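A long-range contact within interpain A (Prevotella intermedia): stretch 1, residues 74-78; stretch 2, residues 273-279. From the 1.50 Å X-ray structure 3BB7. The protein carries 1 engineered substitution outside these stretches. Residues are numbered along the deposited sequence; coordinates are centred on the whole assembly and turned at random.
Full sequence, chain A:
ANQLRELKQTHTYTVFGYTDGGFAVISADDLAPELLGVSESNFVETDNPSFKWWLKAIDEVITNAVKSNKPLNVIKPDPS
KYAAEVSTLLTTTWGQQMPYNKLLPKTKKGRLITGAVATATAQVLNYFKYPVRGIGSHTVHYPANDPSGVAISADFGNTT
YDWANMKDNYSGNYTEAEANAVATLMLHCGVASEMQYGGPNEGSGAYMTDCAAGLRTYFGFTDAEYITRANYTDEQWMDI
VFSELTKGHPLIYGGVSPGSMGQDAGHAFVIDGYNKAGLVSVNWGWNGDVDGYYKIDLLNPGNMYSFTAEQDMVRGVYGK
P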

# COMPACT_ATOMS: atom_id res chain seq x y z
N VAL A 74 -2.18 2.49 22.11
CA VAL A 74 -1.00 3.14 21.55
C VAL A 74 0.15 2.16 21.80
O VAL A 74 0.46 1.83 22.96
N ILE A 75 0.71 1.64 20.72
CA ILE A 75 1.75 0.62 20.83
C ILE A 75 3.00 1.19 20.19
O ILE A 75 2.96 1.61 19.00
N LYS A 76 4.09 1.20 20.95
CA LYS A 76 5.37 1.76 20.51
C LYS A 76 6.39 0.62 20.44
O LYS A 76 6.31 -0.33 21.23
N PRO A 77 7.33 0.71 19.48
CA PRO A 77 8.33 -0.35 19.34
C PRO A 77 9.27 -0.39 20.54
O PRO A 77 9.82 0.66 20.93
N ASP A 78 9.48 -1.58 21.12
CA ASP A 78 10.38 -1.74 22.26
C ASP A 78 11.81 -1.75 21.75
O ASP A 78 12.18 -2.66 21.05
N GLY A 273 8.51 1.71 7.00
CA GLY A 273 9.29 2.22 8.15
C GLY A 273 8.35 2.41 9.33
O GLY A 273 7.13 2.17 9.22
N TYR A 274 8.90 2.91 10.43
CA TYR A 274 8.11 3.29 11.60
C TYR A 274 8.92 4.24 12.43
O TYR A 274 10.15 4.27 12.32
N ASN A 275 8.22 5.03 13.24
CA ASN A 275 8.91 5.96 14.12
C ASN A 275 8.87 5.48 15.57
O ASN A 275 8.29 4.42 15.87
N LYS A 276 9.50 6.24 16.46
CA LYS A 276 9.58 5.84 17.86
C LYS A 276 8.23 5.76 18.56
O LYS A 276 8.07 5.01 19.51
N ALA A 277 7.25 6.55 18.09
CA ALA A 277 5.94 6.53 18.65
C ALA A 277 5.02 5.48 18.00
O ALA A 277 3.84 5.40 18.34
N GLY A 278 5.58 4.65 17.11
CA GLY A 278 4.85 3.52 16.56
C GLY A 278 4.02 3.84 15.32
O GLY A 278 3.38 2.94 14.77
N LEU A 279 4.00 5.10 14.86
CA LEU A 279 3.41 5.37 13.52
C LEU A 279 4.21 4.68 12.43
O LEU A 279 5.43 4.53 12.53

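P77 is the centre of this contact. Its CA-to-CB bond points toward the second stretch, and its ring, puckered C-gamma endo, settles against the turn that runs from N275 to G278. In P77, CB lies 3.6 Å from CE2 of Y274, CG lies 3.6 Å from the carbonyl O of N275, and CD lies 3.4 Å from O of K276 and 3.7 Å from CA of G278. Proline suits the place: its compact, rigid ring fills the space without needing a rotamer choice, and it brings no amide hydrogen that would require a partner.

Y274 also points toward the other stretch. With chi1 at 60° (p) and chi2 at -96°, its ring meets P77 obliquely, giving the apolar contact, while its hydroxyl is hydrogen-bonded elsewhere in the structure.

The type I turn is held by the backbone bond from N of G278 to O of N275 (3.0 Å). N275 points away, and its p rotamer (chi1 70°) folds the amide back over its own loop, where OD1 accepts weak hydrogen bonds from N of A277 (3.1 Å) and N of L279 (3.0 Å). G278, at phi/psi 88/-2, has to be glycine: a CB would jam against the preceding carbonyl and fall 2.1 Å from O of I75.

K76 leaves sideways in an extended m,t,t,t conformation, so its aliphatic part skirts the turn: CB is 3.7 Å from O of K276, and CE is 4.3 Å from CB of A277. I75 (m,t) and K276 (m,t,t,t) point away.

No direct hydrogen bond joins the stretches. Water 1 bridges them instead, donating to O of I75 (2.5 Å) and O of G278 (2.9 Å); water 2 lies 2.7 Å from O of K276 and 3.1 Å from O of P77.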

# COMPACT_ATOMS: atom_id res chain seq x y z
CB VAL A 74 -0.70 4.47 22.25
CG1 VAL A 74 0.57 5.07 21.70
CG2 VAL A 74 -1.86 5.43 22.02
CB ILE A 75 1.31 -0.67 20.10
CG1 ILE A 75 0.05 -1.25 20.74
CG2 ILE A 75 2.43 -1.70 20.10
CD1 ILE A 75 -0.57 -2.37 19.92
CB LYS A 76 5.84 2.83 21.50
CG LYS A 76 4.91 4.04 21.56
CD LYS A 76 5.55 5.17 22.28
CE LYS A 76 4.61 6.32 22.46
NZ LYS A 76 5.25 7.52 23.07
CB PRO A 77 9.10 0.06 18.07
CG PRO A 77 8.89 1.56 17.97
CD PRO A 77 7.51 1.78 18.48
CB ASP A 78 10.05 -3.08 22.92
CG ASP A 78 10.86 -3.35 24.18
OD1 ASP A 78 10.46 -4.25 24.94
OD2 ASP A 78 11.88 -2.67 24.43
CB TYR A 274 7.69 2.08 12.44
CG TYR A 274 8.80 1.22 13.01
CD1 TYR A 274 9.23 0.07 12.36
CD2 TYR A 274 9.41 1.55 14.22
CE1 TYR A 274 10.24 -0.71 12.89
CE2 TYR A 274 10.42 0.77 14.76
CZ TYR A 274 10.81 -0.38 14.10
OH TYR A 274 11.80 -1.16 14.63
CB ASN A 275 8.45 7.43 13.92
CG ASN A 275 7.03 7.71 14.41
OD1 ASN A 275 6.42 6.91 15.11
ND2 ASN A 275 6.50 8.89 14.03
CB LYS A 276 10.49 6.80 18.61
CG LYS A 276 11.90 6.69 18.16
CD LYS A 276 12.75 7.61 19.02
CE LYS A 276 14.21 7.47 18.70
NZ LYS A 276 14.99 8.58 19.40
CB ALA A 277 5.34 7.91 18.51
CB LEU A 279 3.35 6.88 13.23
CG LEU A 279 2.23 7.64 13.94
CD1 LEU A 279 2.47 7.71 15.43
CD2 LEU A 279 2.12 9.02 13.31
O HOH W 1 2.35 1.02 16.64
O HOH W 2 9.82 3.71 21.11